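Long-range contact in TgTwinScan_2721 - E2 domain (Toxoplasma gondii, PDB 2F4Z), which probably takes part in ubiquitin transfer, as a member of the ubiquitin-conjugating (E2) enzyme family: residues E33-Q45 with V65-W77. Sequence-based numbering, arbitrary orientation.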
ATOM      1  N   GLU A  33       8.795 -16.861  -2.314  1.00 59.43           N
ATOM      2  CA  GLU A  33       7.418 -16.766  -1.778  1.00 58.47           C
ATOM      3  C   GLU A  33       7.437 -16.817  -0.234  1.00 56.18           C
ATOM      4  O   GLU A  33       6.781 -16.008   0.452  1.00 55.18           O
ATOM      5  CB  GLU A  33       6.542 -17.900  -2.333  1.00 58.78           C
ATOM      6  CG  GLU A  33       6.468 -17.950  -3.860  1.00 60.71           C
ATOM      7  CD  GLU A  33       5.647 -19.134  -4.363  1.00 61.46           C
ATOM      8  OE1 GLU A  33       5.858 -20.261  -3.833  1.00 66.35           O
ATOM      9  OE2 GLU A  33       4.799 -18.943  -5.280  1.00 62.58           O
ATOM     10  N   GLN A  34       8.232 -17.745   0.307  1.00 54.04           N
ATOM     11  CA  GLN A  34       8.433 -17.800   1.764  1.00 51.28           C
ATOM     12  C   GLN A  34       9.168 -16.605   2.352  1.00 47.09           C
ATOM     13  O   GLN A  34       8.764 -16.098   3.402  1.00 45.57           O
ATOM     14  CB  GLN A  34       8.998 -19.145   2.207  1.00 52.49           C
ATOM     15  CG  GLN A  34       7.825 -20.111   2.460  1.00 57.89           C
ATOM     16  CD  GLN A  34       7.964 -21.452   1.754  1.00 65.46           C
ATOM     17  OE1 GLN A  34       9.082 -21.836   1.328  1.00 69.43           O
ATOM     18  NE2 GLN A  34       6.836 -22.185   1.626  1.00 63.13           N
ATOM     19  N   ALA A  35      10.188 -16.119   1.647  1.00 42.78           N
ATOM     20  CA  ALA A  35      10.907 -14.941   2.098  1.00 38.90           C
ATOM     21  C   ALA A  35       9.979 -13.699   2.261  1.00 36.97           C
ATOM     22  O   ALA A  35      10.083 -12.947   3.251  1.00 34.16           O
ATOM     23  CB  ALA A  35      12.056 -14.636   1.152  1.00 39.56           C
ATOM     24  N   ARG A  36       9.083 -13.487   1.280  1.00 34.85           N
ATOM     25  CA  ARG A  36       8.116 -12.384   1.367  1.00 33.40           C
ATOM     26  C   ARG A  36       7.198 -12.529   2.584  1.00 31.53           C
ATOM     27  O   ARG A  36       7.044 -11.592   3.378  1.00 30.81           O
ATOM     28  CB  ARG A  36       7.241 -12.248   0.109  1.00 33.95           C
ATOM     29  CG  ARG A  36       6.308 -11.030   0.303  1.00 33.82           C
ATOM     30  CD  ARG A  36       5.408 -10.801  -0.841  1.00 35.01           C
ATOM     31  NE  ARG A  36       4.276  -9.921  -0.498  1.00 34.22           N
ATOM     32  CZ  ARG A  36       3.815  -8.929  -1.266  1.00 32.36           C
ATOM     33  NH1 ARG A  36       4.435  -8.597  -2.385  1.00 31.52           N
ATOM     34  NH2 ARG A  36       2.711  -8.260  -0.927  1.00 28.57           N
ATOM     35  N   LEU A  37       6.640 -13.724   2.751  1.00 30.11           N
ATOM     36  CA  LEU A  37       5.681 -13.937   3.817  1.00 29.87           C
ATOM     37  C   LEU A  37       6.330 -13.778   5.202  1.00 30.02           C
ATOM     38  O   LEU A  37       5.775 -13.082   6.090  1.00 29.46           O
ATOM     39  CB  LEU A  37       4.945 -15.279   3.630  1.00 29.74           C
ATOM     40  CG  LEU A  37       3.803 -15.341   2.608  1.00 27.77           C
ATOM     41  CD1 LEU A  37       3.270 -16.768   2.484  1.00 28.48           C
ATOM     42  CD2 LEU A  37       2.673 -14.425   3.100  1.00 22.20           C
ATOM     43  N   LEU A  38       7.554 -14.305   5.352  1.00 29.56           N
ATOM     44  CA  LEU A  38       8.352 -14.105   6.600  1.00 30.56           C
ATOM     45  C   LEU A  38       8.702 -12.637   6.917  1.00 30.03           C
ATOM     46  O   LEU A  38       8.643 -12.201   8.067  1.00 31.41           O
ATOM     47  CB  LEU A  38       9.618 -14.987   6.593  1.00 31.36           C
ATOM     48  CG  LEU A  38       9.249 -16.446   6.893  1.00 33.72           C
ATOM     49  CD1 LEU A  38      10.356 -17.390   6.461  1.00 38.89           C
ATOM     50  CD2 LEU A  38       8.906 -16.588   8.376  1.00 33.51           C
ATOM     51  N   LYS A  39       9.028 -11.860   5.898  1.00 29.94           N
ATOM     52  CA  LYS A  39       9.324 -10.461   6.076  1.00 29.31           C
ATOM     53  C   LYS A  39       8.073  -9.651   6.365  1.00 29.89           C
ATOM     54  O   LYS A  39       8.150  -8.707   7.157  1.00 31.12           O
ATOM     55  CB  LYS A  39      10.013  -9.896   4.849  1.00 31.81           C
ATOM     56  CG  LYS A  39      10.125  -8.373   4.926  1.00 34.82           C
ATOM     57  CD  LYS A  39      11.430  -7.836   4.446  1.00 43.67           C
ATOM     58  CE  LYS A  39      11.483  -6.332   4.808  1.00 46.82           C
ATOM     59  NZ  LYS A  39      10.263  -5.568   4.277  1.00 47.78           N
ATOM     60  N   GLU A  40       6.935  -9.986   5.719  1.00 27.29           N
ATOM     61  CA  GLU A  40       5.661  -9.420   6.123  1.00 27.30           C
ATOM     62  C   GLU A  40       5.379  -9.627   7.591  1.00 26.45           C
ATOM     63  O   GLU A  40       5.091  -8.687   8.289  1.00 25.36           O
ATOM     64  CB  GLU A  40       4.484  -9.943   5.266  1.00 25.50           C
ATOM     65  CG  GLU A  40       4.506  -9.334   3.901  1.00 26.65           C
ATOM     66  CD  GLU A  40       3.143  -9.381   3.218  1.00 28.43           C
ATOM     67  OE1 GLU A  40       2.187  -9.039   3.911  1.00 26.82           O
ATOM     68  OE2 GLU A  40       3.028  -9.805   2.041  1.00 29.39           O
ATOM     69  N   LEU A  41       5.465 -10.862   8.043  1.00 27.92           N
ATOM     70  CA  LEU A  41       5.321 -11.173   9.472  1.00 30.44           C
ATOM     71  C   LEU A  41       6.237 -10.373  10.418  1.00 31.26           C
ATOM     72  O   LEU A  41       5.780  -9.764  11.410  1.00 31.46           O
ATOM     73  CB  LEU A  41       5.460 -12.688   9.641  1.00 31.75           C
ATOM     74  CG  LEU A  41       4.919 -13.383  10.870  1.00 35.20           C
ATOM     75  CD1 LEU A  41       3.505 -12.935  11.192  1.00 36.77           C
ATOM     76  CD2 LEU A  41       4.948 -14.848  10.513  1.00 40.58           C
ATOM     77  N   ALA A  42       7.528 -10.341  10.103  1.00 31.86           N
ATOM     78  CA  ALA A  42       8.478  -9.495  10.816  1.00 31.72           C
ATOM     79  C   ALA A  42       8.098  -8.020  10.831  1.00 32.95           C
ATOM     80  O   ALA A  42       8.215  -7.366  11.871  1.00 32.85           O
ATOM     81  CB  ALA A  42       9.898  -9.661  10.212  1.00 31.02           C
ATOM     82  N   ASP A  43       7.716  -7.439   9.688  1.00 33.29           N
ATOM     83  CA  ASP A  43       7.378  -6.021   9.721  1.00 33.73           C
ATOM     84  C   ASP A  43       6.100  -5.814  10.518  1.00 34.06           C
ATOM     85  O   ASP A  43       5.981  -4.831  11.245  1.00 33.82           O
ATOM     86  CB  ASP A  43       7.301  -5.390   8.310  1.00 35.15           C
ATOM     87  CG  ASP A  43       8.648  -5.486   7.546  1.00 37.74           C
ATOM     88  OD1 ASP A  43       9.714  -5.698   8.161  1.00 43.71           O
ATOM     89  OD2 ASP A  43       8.653  -5.398   6.312  1.00 42.99           O
ATOM     90  N   ILE A  44       5.148  -6.746  10.436  1.00 34.69           N
ATOM     91  CA  ILE A  44       3.921  -6.571  11.200  1.00 36.04           C
ATOM     92  C   ILE A  44       4.309  -6.408  12.711  1.00 38.37           C
ATOM     93  O   ILE A  44       3.865  -5.478  13.391  1.00 37.21           O
ATOM     94  CB  ILE A  44       2.874  -7.728  10.989  1.00 35.11           C
ATOM     95  CG1 ILE A  44       2.235  -7.632   9.628  1.00 33.87           C
ATOM     96  CG2 ILE A  44       1.766  -7.643  12.052  1.00 35.60           C
ATOM     97  CD1 ILE A  44       1.494  -8.886   9.167  1.00 36.22           C
ATOM     98  N   GLN A  45       5.158  -7.300  13.210  1.00 41.20           N
ATOM     99  CA  GLN A  45       5.607  -7.241  14.613  1.00 44.78           C
ATOM    100  C   GLN A  45       6.417  -5.995  14.943  1.00 46.16           C
ATOM    101  O   GLN A  45       6.224  -5.384  15.989  1.00 46.75           O
ATOM    102  CB  GLN A  45       6.439  -8.466  14.978  1.00 45.53           C
ATOM    103  CG  GLN A  45       7.368  -8.176  16.160  1.00 49.14           C
ATOM    104  CD  GLN A  45       7.560  -9.363  17.023  1.00 52.43           C
ATOM    105  OE1 GLN A  45       6.628  -9.795  17.724  1.00 53.96           O
ATOM    106  NE2 GLN A  45       8.772  -9.922  16.985  1.00 51.65           N
ATOM    107  N   VAL A  65      -2.748  -3.627  15.086  1.00 39.12           N
ATOM    108  CA  VAL A  65      -2.885  -4.962  14.455  1.00 36.68           C
ATOM    109  C   VAL A  65      -1.704  -5.884  14.646  1.00 35.67           C
ATOM    110  O   VAL A  65      -0.590  -5.413  14.853  1.00 36.47           O
ATOM    111  CB  VAL A  65      -3.251  -4.854  12.933  1.00 37.32           C
ATOM    112  CG1 VAL A  65      -4.549  -4.041  12.767  1.00 34.52           C
ATOM    113  CG2 VAL A  65      -2.109  -4.266  12.109  1.00 37.13           C
ATOM    114  N   SER A  66      -1.920  -7.204  14.593  1.00 33.37           N
ATOM    115  CA  SER A  66      -0.810  -8.141  14.644  1.00 32.42           C
ATOM    116  C   SER A  66      -1.224  -9.474  14.048  1.00 31.08           C
ATOM    117  O   SER A  66      -2.376  -9.637  13.670  1.00 29.18           O
ATOM    118  CB  SER A  66      -0.274  -8.346  16.090  1.00 33.71           C
ATOM    119  OG  SER A  66      -1.242  -9.008  16.929  1.00 34.87           O
ATOM    120  N   ALA A  67      -0.288 -10.427  14.019  1.00 29.95           N
ATOM    121  CA  ALA A  67      -0.465 -11.661  13.261  1.00 30.76           C
ATOM    122  C   ALA A  67       0.472 -12.743  13.798  1.00 31.27           C
ATOM    123  O   ALA A  67       1.546 -12.451  14.360  1.00 31.14           O
ATOM    124  CB  ALA A  67      -0.254 -11.404  11.747  1.00 28.85           C
ATOM    125  N   GLN A  68       0.051 -13.984  13.635  1.00 31.35           N
ATOM    126  CA  GLN A  68       0.867 -15.115  13.964  1.00 33.21           C
ATOM    127  C   GLN A  68       0.611 -16.151  12.942  1.00 33.30           C
ATOM    128  O   GLN A  68      -0.535 -16.287  12.493  1.00 32.33           O
ATOM    129  CB  GLN A  68       0.406 -15.744  15.266  1.00 33.35           C
ATOM    130  CG  GLN A  68       0.624 -14.853  16.402  1.00 38.55           C
ATOM    131  CD  GLN A  68      -0.039 -15.354  17.649  1.00 43.87           C
ATOM    132  OE1 GLN A  68      -0.865 -16.295  17.636  1.00 43.46           O
ATOM    133  NE2 GLN A  68       0.312 -14.720  18.748  1.00 44.59           N
ATOM    134  N   ILE A  69       1.632 -16.950  12.654  1.00 33.24           N
ATOM    135  CA  ILE A  69       1.392 -18.124  11.879  1.00 33.81           C
ATOM    136  C   ILE A  69       0.754 -19.181  12.748  1.00 34.00           C
ATOM    137  O   ILE A  69       0.787 -19.081  13.970  1.00 34.36           O
ATOM    138  CB  ILE A  69       2.599 -18.633  10.987  1.00 34.75           C
ATOM    139  CG1 ILE A  69       3.358 -19.742  11.656  1.00 36.65           C
ATOM    140  CG2 ILE A  69       3.465 -17.472  10.413  1.00 35.59           C
ATOM    141  CD1 ILE A  69       4.474 -20.220  10.800  1.00 46.72           C
ATOM    142  N   VAL A  70       0.114 -20.143  12.086  1.00 33.53           N
ATOM    143  CA  VAL A  70      -0.686 -21.163  12.706  1.00 35.03           C
ATOM    144  C   VAL A  70      -0.178 -22.550  12.349  1.00 36.34           C
ATOM    145  O   VAL A  70      -0.007 -22.882  11.178  1.00 37.75           O
ATOM    146  CB  VAL A  70      -2.156 -21.014  12.270  1.00 34.89           C
ATOM    147  CG1 VAL A  70      -2.988 -22.264  12.676  1.00 35.42           C
ATOM    148  CG2 VAL A  70      -2.733 -19.735  12.861  1.00 31.11           C
ATOM    149  N   GLY A  71       0.109 -23.358  13.362  1.00 38.49           N
ATOM    150  CA  GLY A  71       0.419 -24.800  13.162  1.00 39.34           C
ATOM    151  C   GLY A  71       1.737 -25.043  12.445  1.00 40.50           C
ATOM    152  O   GLY A  71       1.880 -26.074  11.740  1.00 41.65           O
ATOM    153  N   GLY A  72       2.677 -24.101  12.571  1.00 39.39           N
ATOM    154  CA  GLY A  72       3.870 -24.128  11.702  1.00 39.56           C
ATOM    155  C   GLY A  72       3.783 -23.808  10.199  1.00 39.88           C
ATOM    156  O   GLY A  72       4.824 -23.762   9.513  1.00 40.34           O
ATOM    157  N   ASP A  73       2.577 -23.539   9.671  1.00 39.22           N
ATOM    158  CA  ASP A  73       2.369 -23.215   8.226  1.00 38.18           C
ATOM    159  C   ASP A  73       2.387 -21.698   7.952  1.00 37.32           C
ATOM    160  O   ASP A  73       1.484 -20.999   8.428  1.00 38.87           O
ATOM    161  CB  ASP A  73       0.996 -23.769   7.826  1.00 38.22           C
ATOM    162  CG  ASP A  73       0.793 -23.818   6.354  1.00 38.27           C
ATOM    163  OD1 ASP A  73      -0.109 -24.534   5.919  1.00 41.48           O
ATOM    164  OD2 ASP A  73       1.490 -23.134   5.600  1.00 40.42           O
ATOM    165  N   ILE A  74       3.352 -21.169   7.193  1.00 35.24           N
ATOM    166  CA  ILE A  74       3.383 -19.699   6.903  1.00 33.89           C
ATOM    167  C   ILE A  74       2.252 -19.231   5.937  1.00 31.49           C
ATOM    168  O   ILE A  74       2.172 -18.045   5.633  1.00 29.42           O
ATOM    169  CB  ILE A  74       4.669 -19.183   6.159  1.00 33.65           C
ATOM    170  CG1 ILE A  74       5.476 -20.311   5.621  1.00 36.76           C
ATOM    171  CG2 ILE A  74       5.377 -17.943   6.870  1.00 34.07           C
ATOM    172  CD1 ILE A  74       4.866 -20.851   4.374  1.00 39.54           C
ATOM    173  N   HIS A  75       1.473 -20.184   5.411  1.00 30.35           N
ATOM    174  CA  HIS A  75       0.277 -19.937   4.567  1.00 29.15           C
ATOM    175  C   HIS A  75      -1.015 -19.951   5.372  1.00 28.13           C
ATOM    176  O   HIS A  75      -2.106 -19.808   4.811  1.00 27.62           O
ATOM    177  CB  HIS A  75       0.202 -20.954   3.425  1.00 29.98           C
ATOM    178  CG  HIS A  75       1.158 -20.645   2.324  1.00 32.78           C
ATOM    179  ND1 HIS A  75       2.450 -21.107   2.315  1.00 34.97           N
ATOM    180  CD2 HIS A  75       1.043 -19.830   1.244  1.00 35.24           C
ATOM    181  CE1 HIS A  75       3.083 -20.625   1.263  1.00 36.00           C
ATOM    182  NE2 HIS A  75       2.252 -19.857   0.588  1.00 34.96           N
ATOM    183  N   ARG A  76      -0.903 -20.134   6.687  1.00 25.53           N
ATOM    184  CA  ARG A  76      -2.075 -20.062   7.543  1.00 27.28           C
ATOM    185  C   ARG A  76      -1.752 -19.157   8.727  1.00 27.19           C
ATOM    186  O   ARG A  76      -0.811 -19.418   9.501  1.00 28.24           O
ATOM    187  CB  ARG A  76      -2.504 -21.478   7.971  1.00 28.21           C
ATOM    188  CG  ARG A  76      -3.826 -21.490   8.749  1.00 32.50           C
ATOM    189  CD  ARG A  76      -4.998 -21.000   7.847  1.00 38.14           C
ATOM    190  NE  ARG A  76      -6.291 -21.210   8.478  1.00 42.19           N
ATOM    191  CZ  ARG A  76      -7.039 -22.295   8.320  1.00 44.52           C
ATOM    192  NH1 ARG A  76      -8.205 -22.367   8.950  1.00 49.08           N
ATOM    193  NH2 ARG A  76      -6.633 -23.302   7.547  1.00 42.05           N
ATOM    194  N   TRP A  77      -2.444 -18.036   8.819  1.00 26.48           N
ATOM    195  CA  TRP A  77      -2.149 -17.063   9.878  1.00 25.62           C
ATOM    196  C   TRP A  77      -3.404 -16.752  10.663  1.00 26.13           C
ATOM    197  O   TRP A  77      -4.551 -16.970  10.211  1.00 26.87           O
ATOM    198  CB  TRP A  77      -1.675 -15.706   9.311  1.00 25.46           C
ATOM    199  CG  TRP A  77      -0.330 -15.576   8.604  1.00 24.84           C
ATOM    200  CD1 TRP A  77       0.448 -16.577   8.073  1.00 24.59           C
ATOM    201  CD2 TRP A  77       0.326 -14.348   8.280  1.00 25.36           C
ATOM    202  NE1 TRP A  77       1.556 -16.044   7.449  1.00 24.43           N
ATOM    203  CE2 TRP A  77       1.509 -14.675   7.565  1.00 27.20           C
ATOM    204  CE3 TRP A  77       0.032 -12.997   8.527  1.00 27.04           C
ATOM    205  CZ2 TRP A  77       2.400 -13.690   7.078  1.00 25.37           C
ATOM    206  CZ3 TRP A  77       0.927 -12.017   8.054  1.00 26.70           C
ATOM    207  CH2 TRP A  77       2.102 -12.374   7.352  1.00 26.50           C
TER
HETATM  208  O   HOH W   1       1.580  -4.100  12.901  1.00 32.68           O
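Leu41 and Ile44 of helix 33-45 close on the indole of Trp77 from two directions. Leu41 CD1 lies over one face of the ring, 4.1 Å from the centroid of the Trp77 six-membered ring and 9° off its normal, a CH-pi contact. With CG anti to the backbone N (chi1 -159°), Leu41 carries CD1 over the indole, and the same methyl touches Ala67 CB. Ile44 meets the rim instead, with CD1 3.4 Å from Trp77 CZ3, while its CG2 branch rests on Ser66 CA at 3.7 Å. Glu40 CB and Leu37 O also border the indole edge. The indole nitrogen has a partner within its own segment: Trp77 NE1 donates to Ile74 O over 2.8 Å, from above the carbonyl plane. With an N-H...O angle of 131° the bond is not straight, and it limits the ring's rotation only in part.

Near the start of the helix, Leu37 CD1 sits over the face of the His75 imidazole, 4.0 Å from its centroid, and CD2 turns to Trp77 CZ2. Gln34 bends midway along its chain and crosses Ile74 at about a right angle, with CG 3.6 Å from Ile74 CD1. Asp73 OD2 accepts from His75 N, an Asx turn at the start of the type I turn from Asp73 to Arg76. At the far end, one water donates to both Ile44 O and Val65 O.

The N-terminal helix of the E2 fold is thus laid against the first, outermost strand of the antiparallel sheet and the hairpin after it. Glu40 turns its carboxylate to Arg36, Tyr104 and the N of Ile144, where helix 144-156 begins. No direct hydrogen bond joins the two segments, so apolar packing around Trp77 and Ile74 chiefly holds them together.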